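Local coordinates for protein tartrate dehydrogenase/decarboxylase (Pseudomonas putida, PDB 3FLK) that oxidises tartrate with NAD(+) and a magnesium or manganese ion, converts meso-tartrate to D-glycerate, and oxidatively decarboxylates D-malate to pyruvate, at residues Ala10-Asp14 with Thr43-Cys49; Ile73-Ala77 with Met301-Gly305; Thr188-Lys192 with Trp203-Thr207; Leu227-Phe231 with Ile250-Gly255. The protein carries 1 engineered substitution. All coordinates share one frame; numbering follows the deposited sequence.

Contact 1 of 4, residues Ala10-Asp14 with Thr43-Cys49; sequences AIPGD and TFEWASC
Ile11 and Phe44 meet where strand 6-13 begins to part from the chain leaving strand 39-43. The main-chain N of Phe44 bonds to Ala10 O at 2.9 Å, with an N-H...O angle of 162°, the last direct tie of the parallel pairing. Branched at CB, Ile11 can touch two places at once: CG1 lies 4.1 Å from Phe44 CB, and CG2, set anti to the backbone N, reaches within 3.8 Å of Ala47 CB. Beyond Pro12 a water fills in between the separating chains, accepting from Gly13 N at 3.1 Å and lying 2.7 Å from both Phe44 O and Trp46 O. Gly13 has a positive phi (79°), easily borne by a residue without a side chain. Asp14 closes the far end: its OD1 uses the syn lone pair to take the N-H of Cys49 at 2.8 Å, at the start of helix 49-55, while OD2 accepts from Gly79 N. The nearby helix start would probably steady the buried negative charge. With an alanine here, the amides of Cys49 and Gly79 would probably be left without the carboxylate oxygens that receive them, and the helix start could shift. Around this seam, helix 17-35 packs on Ala10 and Pro12, helix 63-67 on Phe44 and Trp46, and strand 72-77 continues the sheet beside Ile11.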
# COMPACT_ATOMS: atom_id res chain seq x y z
N ALA A 10 22.94 21.98 -2.47
CA ALA A 10 21.51 22.23 -2.56
C ALA A 10 21.03 22.02 -3.99
O ALA A 10 21.51 22.67 -4.92
CB ALA A 10 21.19 23.64 -2.08
N ILE A 11 20.09 21.09 -4.15
CA ILE A 11 19.58 20.72 -5.47
C ILE A 11 18.05 20.74 -5.44
O ILE A 11 17.43 19.77 -5.03
CB ILE A 11 20.10 19.32 -5.92
CG1 ILE A 11 21.62 19.21 -5.76
CG2 ILE A 11 19.68 19.02 -7.37
CD1 ILE A 11 22.20 17.83 -6.06
N PRO A 12 17.45 21.87 -5.86
CA PRO A 12 15.99 22.01 -5.81
C PRO A 12 15.23 21.04 -6.72
O PRO A 12 14.19 20.52 -6.32
CB PRO A 12 15.75 23.47 -6.25
CG PRO A 12 16.98 23.87 -6.97
CD PRO A 12 18.11 23.08 -6.39
N GLY A 13 15.75 20.79 -7.92
CA GLY A 13 15.11 19.90 -8.88
C GLY A 13 13.95 20.55 -9.61
O GLY A 13 14.09 21.64 -10.16
N ASP A 14 12.80 19.87 -9.61
CA ASP A 14 11.62 20.28 -10.36
C ASP A 14 10.48 20.77 -9.47
O ASP A 14 10.45 20.48 -8.27
CB ASP A 14 11.09 19.11 -11.20
CG ASP A 14 12.07 18.65 -12.27
OD1 ASP A 14 12.64 19.51 -12.97
OD2 ASP A 14 12.24 17.42 -12.42
N THR A 43 24.30 25.83 -4.85
CA THR A 43 23.09 25.42 -5.56
C THR A 43 23.42 24.89 -6.95
O THR A 43 24.19 25.50 -7.70
CB THR A 43 22.06 26.56 -5.64
OG1 THR A 43 21.83 27.09 -4.33
CG2 THR A 43 20.73 26.07 -6.21
N PHE A 44 22.84 23.74 -7.29
CA PHE A 44 23.01 23.11 -8.59
C PHE A 44 21.70 23.09 -9.36
O PHE A 44 20.65 22.77 -8.79
CB PHE A 44 23.57 21.69 -8.44
CG PHE A 44 24.94 21.64 -7.83
CD1 PHE A 44 26.08 21.76 -8.62
CD2 PHE A 44 25.10 21.48 -6.46
CE1 PHE A 44 27.35 21.72 -8.06
CE2 PHE A 44 26.37 21.44 -5.88
CZ PHE A 44 27.50 21.56 -6.69
N GLU A 45 21.76 23.43 -10.64
CA GLU A 45 20.58 23.55 -11.49
C GLU A 45 20.21 22.24 -12.18
O GLU A 45 19.11 22.11 -12.73
CB GLU A 45 20.78 24.65 -12.54
CG GLU A 45 21.18 26.02 -11.98
CD GLU A 45 20.11 26.63 -11.09
OE1 GLU A 45 18.99 26.88 -11.59
OE2 GLU A 45 20.39 26.86 -9.89
N TRP A 46 21.12 21.27 -12.14
CA TRP A 46 20.85 19.97 -12.75
C TRP A 46 20.03 19.04 -11.85
O TRP A 46 19.52 19.48 -10.81
CB TRP A 46 22.12 19.30 -13.30
CG TRP A 46 23.38 19.51 -12.51
CD1 TRP A 46 24.30 20.51 -12.68
CD2 TRP A 46 23.90 18.67 -11.47
NE1 TRP A 46 25.34 20.36 -11.80
CE2 TRP A 46 25.12 19.24 -11.04
CE3 TRP A 46 23.44 17.50 -10.85
CZ2 TRP A 46 25.89 18.67 -10.03
CZ3 TRP A 46 24.21 16.94 -9.83
CH2 TRP A 46 25.42 17.53 -9.43
N ALA A 47 19.92 17.77 -12.24
CA ALA A 47 18.96 16.84 -11.63
C ALA A 47 17.55 17.44 -11.70
O ALA A 47 16.79 17.44 -10.73
CB ALA A 47 19.36 16.48 -10.20
N SER A 48 17.23 17.97 -12.88
CA SER A 48 15.95 18.60 -13.17
C SER A 48 15.58 18.33 -14.62
O SER A 48 16.45 18.03 -15.45
CB SER A 48 16.04 20.11 -12.93
OG SER A 48 16.85 20.75 -13.90
N CYS A 49 14.29 18.42 -14.92
CA CYS A 49 13.79 18.16 -16.27
C CYS A 49 14.13 19.28 -17.25
O CYS A 49 14.22 19.04 -18.46
CB CYS A 49 12.30 17.86 -16.24
SG CYS A 49 11.92 16.27 -15.43
O HOH W 1 18.34 21.48 -9.44
O HOH W 2 16.46 23.05 -10.66

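Contact 2 of 4, residues Ile73-Ala77 with Met301-Gly305; sequences IYFGA and MIWSG. With NAI (1,4-dihydronicotinamide adenine dinucleotide), chain F; SO4 (sulfate ion), chain J.
Tyr74 reaches from strand 72-77 to helix 299-313, and its hydroxyl makes the direct hydrogen bond of the contact: OH donates to Met301 O at 2.7 Å, arriving from above the carbonyl plane. Gly305 N, the regular helical donor, reaches the same oxygen at 3.1 Å from the opposite face, so two bonds grip it. The second kind of interaction is aromatic. Residue 301 is selenomethionine, and its chain, bent at chi2 and chi3, brings CE over the Tyr74 ring, 3.6 Å from the centroid, as a CH-pi contact; SE stands farther off, above the same face. A flexible, unbranched side chain suits this place because it can curl onto the ring. Close fit is the third element. Gly305 CA lies 3.5 Å from Tyr74 CE1, and a beta carbon there would collide with the phenol oxygen, which makes glycine a natural choice here. On the strand's other side Phe75 points away from the helix, and its CE2 is 3.7 Å from the nicotinamide oxygen O7N of the bound NADH. Strand and helix run nearly antiparallel, at 165°, as a helix layered on a sheet in an alpha/beta fold, here backing a strand whose Phe75 and Ala77 line the dinucleotide pocket.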
# COMPACT_ATOMS: atom_id res chain seq x y z
N ILE A 73 23.82 16.24 0.77
CA ILE A 73 22.97 16.74 -0.31
C ILE A 73 21.59 17.11 0.24
O ILE A 73 20.93 16.30 0.89
CB ILE A 73 22.82 15.71 -1.46
CG1 ILE A 73 24.20 15.24 -1.95
CG2 ILE A 73 22.01 16.29 -2.62
CD1 ILE A 73 24.17 13.97 -2.79
N TYR A 74 21.18 18.35 -0.04
CA TYR A 74 19.88 18.86 0.37
C TYR A 74 19.04 18.96 -0.90
O TYR A 74 19.29 19.82 -1.75
CB TYR A 74 20.06 20.22 1.05
CG TYR A 74 18.92 20.69 1.94
CD1 TYR A 74 18.25 19.82 2.79
CD2 TYR A 74 18.55 22.04 1.96
CE1 TYR A 74 17.22 20.26 3.61
CE2 TYR A 74 17.52 22.49 2.77
CZ TYR A 74 16.86 21.60 3.60
OH TYR A 74 15.84 22.05 4.41
N PHE A 75 18.07 18.06 -1.03
CA PHE A 75 17.38 17.81 -2.30
C PHE A 75 15.89 18.13 -2.23
O PHE A 75 15.22 17.78 -1.26
CB PHE A 75 17.60 16.35 -2.72
CG PHE A 75 16.96 15.97 -4.03
CD1 PHE A 75 17.55 16.34 -5.24
CD2 PHE A 75 15.79 15.23 -4.06
CE1 PHE A 75 16.96 15.99 -6.46
CE2 PHE A 75 15.19 14.87 -5.27
CZ PHE A 75 15.78 15.25 -6.47
N GLY A 76 15.38 18.79 -3.26
CA GLY A 76 13.96 19.15 -3.33
C GLY A 76 13.12 18.00 -3.82
O GLY A 76 12.63 17.19 -3.03
N ALA A 77 12.94 17.91 -5.14
CA ALA A 77 12.15 16.86 -5.77
C ALA A 77 12.43 16.81 -7.26
O ALA A 77 12.86 17.80 -7.86
CB ALA A 77 10.67 17.08 -5.52
N MSE A 301 10.46 19.85 3.86
CA MSE A 301 11.79 20.33 3.47
C MSE A 301 12.59 20.80 4.69
O MSE A 301 13.76 20.44 4.84
CB MSE A 301 11.66 21.47 2.46
CG MSE A 301 12.97 21.90 1.81
SE MSE A 301 13.55 20.67 0.41
CE MSE A 301 14.87 19.66 1.39
N ILE A 302 11.95 21.58 5.56
CA ILE A 302 12.60 22.16 6.74
C ILE A 302 13.00 21.08 7.75
O ILE A 302 14.13 21.06 8.24
CB ILE A 302 11.71 23.25 7.40
CG1 ILE A 302 11.60 24.46 6.46
CG2 ILE A 302 12.27 23.68 8.75
CD1 ILE A 302 10.35 25.31 6.67
N TRP A 303 12.07 20.17 8.05
CA TRP A 303 12.32 19.04 8.94
C TRP A 303 13.47 18.17 8.41
O TRP A 303 14.33 17.75 9.17
CB TRP A 303 11.04 18.22 9.13
CG TRP A 303 11.05 17.18 10.23
CD1 TRP A 303 12.14 16.71 10.93
CD2 TRP A 303 9.92 16.45 10.72
NE1 TRP A 303 11.74 15.75 11.83
CE2 TRP A 303 10.39 15.57 11.72
CE3 TRP A 303 8.56 16.46 10.41
CZ2 TRP A 303 9.54 14.70 12.41
CZ3 TRP A 303 7.71 15.60 11.10
CH2 TRP A 303 8.20 14.73 12.09
N SER A 304 13.49 17.93 7.10
CA SER A 304 14.61 17.23 6.44
C SER A 304 15.95 17.91 6.73
O SER A 304 16.96 17.23 6.92
CB SER A 304 14.41 17.15 4.93
OG SER A 304 13.33 16.29 4.61
N GLY A 305 15.93 19.24 6.77
CA GLY A 305 17.11 20.03 7.10
C GLY A 305 17.57 19.81 8.53
O GLY A 305 18.77 19.70 8.79
PA NAI F . 3.60 14.29 -5.23
O1A NAI F . 4.13 14.01 -3.88
O2A NAI F . 4.43 15.26 -5.96
O5B NAI F . 2.11 14.87 -5.10
C5B NAI F . 1.03 14.10 -4.62
C4B NAI F . -0.07 15.02 -4.09
O4B NAI F . 0.34 15.59 -2.86
C3B NAI F . -0.37 16.17 -5.04
O3B NAI F . -1.76 16.37 -5.07
C2B NAI F . 0.34 17.35 -4.42
O2B NAI F . -0.34 18.57 -4.66
C1B NAI F . 0.38 17.00 -2.94
N9A NAI F . 1.60 17.52 -2.30
C8A NAI F . 2.87 17.02 -2.42
N7A NAI F . 3.70 17.79 -1.68
C5A NAI F . 2.99 18.76 -1.09
C6A NAI F . 3.34 19.80 -0.23
N6A NAI F . 4.60 19.96 0.15
N1A NAI F . 2.36 20.67 0.22
C2A NAI F . 1.05 20.50 -0.17
N3A NAI F . 0.71 19.46 -1.02
C4A NAI F . 1.66 18.61 -1.47
O3 NAI F . 3.48 12.87 -5.99
PN NAI F . 2.86 12.56 -7.45
O1N NAI F . 1.81 13.54 -7.80
O2N NAI F . 2.48 11.13 -7.43
O5D NAI F . 4.11 12.73 -8.43
C5D NAI F . 4.45 13.98 -9.01
C4D NAI F . 5.87 13.92 -9.58
O4D NAI F . 6.81 13.85 -8.52
C3D NAI F . 6.12 12.70 -10.46
O3D NAI F . 6.93 13.12 -11.53
C2D NAI F . 6.90 11.75 -9.57
O2D NAI F . 7.77 10.92 -10.30
C1D NAI F . 7.67 12.73 -8.69
N1N NAI F . 8.07 12.22 -7.36
C2N NAI F . 9.38 12.41 -6.99
C3N NAI F . 9.83 11.99 -5.75
C7N NAI F . 11.17 12.45 -5.26
O7N NAI F . 11.91 13.38 -6.03
N7N NAI F . 11.65 11.97 -4.12
C4N NAI F . 8.94 11.35 -4.88
C5N NAI F . 7.61 11.16 -5.26
C6N NAI F . 7.18 11.60 -6.51
S SO4 J . 12.96 13.96 14.91
O1 SO4 J . 12.31 12.81 14.29
O2 SO4 J . 14.10 13.50 15.71
O3 SO4 J . 13.43 14.88 13.89
O4 SO4 J . 12.00 14.63 15.79

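Contact 3 of 4, residues Thr188-Lys192 with Trp203-Thr207; sequences TSATK and WDKRT. With OXL (oxalate ion), chain O.
Trp203 spans from helix 199-211 to strand 186-191 within a beta-alpha-beta unit, completed by strand 218-223. Its CB points toward the strand, and CG stands anti to the backbone N (chi1 172°), which carries the indole to the strand's side chains. Along the ring, CD1 comes within 3.7 Å of Ala190 O, and Asp204 OD1 lies at the edge in the ring plane. Next, NE1 donates to Ser189 OG at 2.8 Å; the N-H...O angle is 144° and the serine oxygen is tilted from the ring plane, so the bond is not straight. CE2 passes 3.8 Å from the same Ser189 OG, and the indole continues to Ile171 of helix 165-181. Over one face, near the rim, stands Thr207 OG1, itself tied back to Trp203 O at 2.6 Å. A tryptophan suits the site by joining a broad apolar surface to a single N-H, and a serine by offering it a compact acceptor. Thr191 OG1, whose place is less sure, donates to Asp204 OD1 at 2.7 Å, while Asp204 OD2 is salt-bridged to Lys221. Lys192 NZ turns to the oxalate and to Asp249 of the second subunit. Between the segments a water lies 2.9 Å from Ser189 OG and donates to Asp204 OD1 at 2.7 Å.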
# COMPACT_ATOMS: atom_id res chain seq x y z
N THR A 188 8.25 -3.76 13.58
CA THR A 188 7.30 -4.40 12.68
C THR A 188 7.94 -4.55 11.31
O THR A 188 8.45 -3.59 10.75
CB THR A 188 5.97 -3.60 12.57
OG1 THR A 188 5.39 -3.47 13.87
CG2 THR A 188 4.98 -4.31 11.65
N SER A 189 7.92 -5.78 10.79
CA SER A 189 8.46 -6.06 9.47
C SER A 189 7.32 -6.15 8.45
O SER A 189 6.39 -6.94 8.63
CB SER A 189 9.25 -7.37 9.49
OG SER A 189 9.91 -7.58 8.25
N ALA A 190 7.40 -5.33 7.40
CA ALA A 190 6.43 -5.41 6.31
C ALA A 190 6.79 -6.59 5.40
O ALA A 190 7.93 -6.72 4.97
CB ALA A 190 6.41 -4.11 5.50
N THR A 191 5.81 -7.44 5.13
CA THR A 191 6.03 -8.62 4.29
C THR A 191 4.86 -8.90 3.34
O THR A 191 3.83 -8.22 3.38
CB THR A 191 6.38 -9.87 5.15
OG1 THR A 191 6.84 -10.93 4.30
CG2 THR A 191 5.19 -10.35 5.97
N LYS A 192 5.04 -9.88 2.45
CA LYS A 192 3.95 -10.44 1.65
C LYS A 192 4.35 -11.84 1.22
O LYS A 192 4.41 -12.17 0.03
CB LYS A 192 3.60 -9.56 0.44
CG LYS A 192 2.14 -9.69 -0.02
CD LYS A 192 1.18 -9.61 1.16
CE LYS A 192 -0.27 -9.44 0.74
NZ LYS A 192 -0.90 -10.70 0.27
N TRP A 203 12.98 -12.69 2.94
CA TRP A 203 12.99 -11.52 3.82
C TRP A 203 12.59 -11.91 5.24
O TRP A 203 13.25 -11.52 6.20
CB TRP A 203 12.07 -10.43 3.25
CG TRP A 203 11.82 -9.22 4.13
CD1 TRP A 203 10.84 -9.08 5.07
CD2 TRP A 203 12.55 -7.99 4.12
NE1 TRP A 203 10.92 -7.84 5.65
CE2 TRP A 203 11.96 -7.15 5.09
CE3 TRP A 203 13.65 -7.51 3.40
CZ2 TRP A 203 12.44 -5.86 5.36
CZ3 TRP A 203 14.12 -6.22 3.66
CH2 TRP A 203 13.51 -5.41 4.64
N ASP A 204 11.52 -12.71 5.37
CA ASP A 204 11.08 -13.25 6.66
C ASP A 204 12.16 -14.09 7.35
O ASP A 204 12.37 -13.95 8.55
CB ASP A 204 9.81 -14.09 6.49
CG ASP A 204 8.60 -13.26 6.08
OD1 ASP A 204 8.73 -12.03 5.91
OD2 ASP A 204 7.51 -13.85 5.93
N LYS A 205 12.82 -14.94 6.58
CA LYS A 205 13.89 -15.80 7.09
C LYS A 205 15.05 -14.97 7.67
O LYS A 205 15.55 -15.27 8.76
CB LYS A 205 14.40 -16.73 5.99
CG LYS A 205 15.14 -17.96 6.48
CD LYS A 205 15.50 -18.87 5.32
CE LYS A 205 16.14 -20.17 5.81
NZ LYS A 205 16.28 -21.16 4.70
N ARG A 206 15.46 -13.94 6.94
CA ARG A 206 16.53 -13.05 7.41
C ARG A 206 16.10 -12.19 8.60
O ARG A 206 16.92 -11.88 9.46
CB ARG A 206 17.06 -12.17 6.27
CG ARG A 206 17.67 -12.91 5.07
CD ARG A 206 18.65 -14.02 5.48
NE ARG A 206 19.80 -13.51 6.22
CZ ARG A 206 20.62 -14.26 6.95
NH1 ARG A 206 20.41 -15.57 7.06
NH2 ARG A 206 21.64 -13.70 7.59
N THR A 207 14.82 -11.82 8.65
CA THR A 207 14.26 -11.06 9.77
C THR A 207 14.32 -11.90 11.05
O THR A 207 14.78 -11.41 12.09
CB THR A 207 12.81 -10.59 9.49
OG1 THR A 207 12.77 -9.90 8.24
CG2 THR A 207 12.33 -9.65 10.59
C1 OXL O . -5.53 -11.52 -1.20
C2 OXL O . -4.32 -11.86 -0.45
O1 OXL O . -6.29 -10.63 -0.74
O2 OXL O . -3.61 -12.83 -0.81
O3 OXL O . -5.79 -12.12 -2.26
O4 OXL O . -4.02 -11.15 0.54
O HOH W 3 9.54 -10.40 7.96

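Contact 4 of 4, residues Leu227-Phe231 with Ile250-Gly255; sequences LCARF and ILSDLG. With NAI (1,4-dihydronicotinamide adenine dinucleotide), chain N.
Leu251, with CG anti to its carbonyl carbon (chi1 -65°), and Phe231, whose chi1 of -93° departs from the usual staggered values, are turned so that the leucine meets the ring at its face. CD2 of Leu251 sits over it, offset toward the rim and 4.0 Å from the centroid, in a CH-pi contact, while Gly255 N lies near the ring plane at the edge. The other leucine branch, CD1, is used against helix 224-233 as well, packing 3.7 Å from Leu227 CD2. Leu254 enters from one turn further on: its CD2 is 3.6 Å from Cys228 CB and 4.0 Å from Phe231 CB. Cysteine is slim enough here for its SG to fit beside Leu251 CD2, at 3.8 Å. Gly255 suits its place because a beta carbon would be crowded by Leu251 O. An alanine in place of Phe231 would probably open a gap beside Gly255 and strip Leu251 CD2 of the aromatic face it rests on.

Polar work is left to side chains facing other ways: Arg230 NH2 makes a weak bond to NADH O3B, and Asp253 probably belongs to the metal site. The two helices run almost parallel, 18° apart; Cys228 packs on Ile250 of the second subunit and Leu254 on Val232 of the second subunit, consistent with the four-helix dimer core of this enzyme family. Because no hydrogen bond crosses between the segments, the join depends on apolar fit and on the CH-pi contact.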
# COMPACT_ATOMS: atom_id res chain seq x y z
N LEU A 227 -1.21 -4.57 7.06
CA LEU A 227 -0.39 -3.54 7.68
C LEU A 227 -0.92 -2.15 7.33
O LEU A 227 -1.08 -1.31 8.21
CB LEU A 227 1.08 -3.70 7.25
CG LEU A 227 2.14 -2.73 7.79
CD1 LEU A 227 2.08 -2.59 9.30
CD2 LEU A 227 3.51 -3.20 7.37
N CYS A 228 -1.20 -1.92 6.05
CA CYS A 228 -1.82 -0.67 5.60
C CYS A 228 -3.15 -0.40 6.32
O CYS A 228 -3.41 0.72 6.75
CB CYS A 228 -2.02 -0.67 4.09
SG CYS A 228 -0.47 -0.49 3.18
N ALA A 229 -3.97 -1.45 6.45
CA ALA A 229 -5.23 -1.38 7.19
C ALA A 229 -5.03 -0.96 8.65
O ALA A 229 -5.79 -0.15 9.18
CB ALA A 229 -5.97 -2.71 7.11
N ARG A 230 -3.98 -1.49 9.28
CA ARG A 230 -3.67 -1.20 10.68
C ARG A 230 -3.11 0.20 10.91
O ARG A 230 -3.26 0.76 11.99
CB ARG A 230 -2.74 -2.27 11.26
CG ARG A 230 -3.44 -3.60 11.52
CD ARG A 230 -2.58 -4.55 12.35
NE ARG A 230 -3.31 -5.77 12.69
CZ ARG A 230 -3.00 -6.98 12.24
NH1 ARG A 230 -1.96 -7.17 11.44
NH2 ARG A 230 -3.74 -8.02 12.61
N PHE A 231 -2.46 0.77 9.89
CA PHE A 231 -2.03 2.17 9.93
C PHE A 231 -3.23 3.09 10.15
O PHE A 231 -3.14 4.11 10.84
CB PHE A 231 -1.30 2.56 8.63
CG PHE A 231 0.20 2.40 8.69
CD1 PHE A 231 0.79 1.34 9.38
CD2 PHE A 231 1.02 3.29 8.01
CE1 PHE A 231 2.17 1.20 9.42
CE2 PHE A 231 2.41 3.15 8.04
CZ PHE A 231 2.98 2.10 8.75
N ILE A 250 5.33 3.04 -0.03
CA ILE A 250 3.88 3.10 0.21
C ILE A 250 3.54 3.56 1.64
O ILE A 250 2.73 4.48 1.83
CB ILE A 250 3.20 1.75 -0.10
CG1 ILE A 250 3.30 1.43 -1.59
CG2 ILE A 250 1.73 1.77 0.35
CD1 ILE A 250 3.15 -0.05 -1.93
N LEU A 251 4.16 2.93 2.63
CA LEU A 251 3.86 3.19 4.03
C LEU A 251 4.22 4.61 4.48
O LEU A 251 3.60 5.15 5.39
CB LEU A 251 4.53 2.14 4.93
CG LEU A 251 4.06 0.69 4.81
CD1 LEU A 251 4.97 -0.24 5.61
CD2 LEU A 251 2.60 0.51 5.23
N SER A 252 5.21 5.21 3.82
CA SER A 252 5.66 6.57 4.14
C SER A 252 4.87 7.69 3.45
O SER A 252 5.14 8.87 3.69
CB SER A 252 7.16 6.72 3.87
OG SER A 252 7.47 6.54 2.50
N ASP A 253 3.92 7.33 2.59
CA ASP A 253 2.88 8.28 2.17
C ASP A 253 1.62 8.07 3.01
O ASP A 253 0.97 9.03 3.42
CB ASP A 253 2.56 8.15 0.68
CG ASP A 253 3.27 9.19 -0.18
OD1 ASP A 253 4.38 9.64 0.19
OD2 ASP A 253 2.73 9.56 -1.25
N LEU A 254 1.30 6.81 3.27
CA LEU A 254 0.11 6.44 4.03
C LEU A 254 0.15 6.94 5.48
O LEU A 254 -0.82 7.52 5.97
CB LEU A 254 -0.12 4.93 3.99
CG LEU A 254 -1.33 4.37 4.75
CD1 LEU A 254 -2.63 4.92 4.19
CD2 LEU A 254 -1.33 2.85 4.69
N GLY A 255 1.27 6.68 6.16
CA GLY A 255 1.48 7.12 7.54
C GLY A 255 1.21 8.60 7.79
O GLY A 255 0.35 8.94 8.60
PA NAI N . -6.29 -11.85 7.97
O1A NAI N . -7.23 -11.24 7.01
O2A NAI N . -6.59 -13.28 8.17
O5B NAI N . -6.40 -11.09 9.39
C5B NAI N . -5.91 -9.79 9.59
C4B NAI N . -6.55 -9.15 10.82
O4B NAI N . -7.92 -8.86 10.58
C3B NAI N . -6.49 -10.07 12.03
O3B NAI N . -6.18 -9.29 13.16
C2B NAI N . -7.90 -10.64 12.14
O2B NAI N . -8.29 -10.89 13.47
C1B NAI N . -8.76 -9.57 11.47
N9A NAI N . -9.87 -10.20 10.73
C8A NAI N . -9.78 -10.88 9.54
N7A NAI N . -11.02 -11.29 9.20
C5A NAI N . -11.89 -10.89 10.14
C6A NAI N . -13.27 -11.05 10.28
N6A NAI N . -13.97 -11.66 9.33
N1A NAI N . -13.90 -10.51 11.38
C2A NAI N . -13.18 -9.83 12.34
N3A NAI N . -11.81 -9.68 12.20
C4A NAI N . -11.18 -10.20 11.11
O3 NAI N . -4.82 -11.58 7.39
PN NAI N . -3.42 -12.07 8.03
O1N NAI N . -3.53 -12.12 9.51
O2N NAI N . -2.38 -11.23 7.40
O5D NAI N . -3.25 -13.55 7.44
C5D NAI N . -3.61 -14.71 8.17
C4D NAI N . -3.57 -15.93 7.25
O4D NAI N . -4.55 -15.82 6.24
C3D NAI N . -2.23 -16.07 6.55
O3D NAI N . -1.88 -17.43 6.55
C2D NAI N . -2.50 -15.60 5.13
O2D NAI N . -1.65 -16.23 4.20
C1D NAI N . -3.96 -15.97 4.95
N1N NAI N . -4.72 -15.15 3.98
C2N NAI N . -5.54 -15.80 3.09
C3N NAI N . -6.29 -15.08 2.16
C7N NAI N . -7.34 -15.79 1.36
O7N NAI N . -7.75 -17.08 1.76
N7N NAI N . -7.86 -15.20 0.28
C4N NAI N . -6.21 -13.69 2.15
C5N NAI N . -5.38 -13.03 3.06
C6N NAI N . -4.64 -13.77 3.98

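The four contacts form two touching pairs, and contact 1 lies across the chain's centre from contacts 3 and 4. Contacts 1 and 2, with centres about 12 Å apart, share the neighbouring strands 6-13 and 72-77, with Ile11 and Asp14 probably bonded to Tyr74 and Ala77. Contacts 3 and 4, centres about 16 Å apart, meet where Ala190 packs on Leu227 and Leu251. The centres of contacts 1 and 3 are about 36 Å apart, yet both belong to one mixed sheet. Along the chain contact 1 closes first; contact 2 joins 73-77 to the distant 301-305, and contacts 3 and 4 lie in sequence between these. Residues of contact 2 line one NADH, while Arg230 of contact 4 reaches the one bound mainly by the second subunit, so each cofactor draws on both chains.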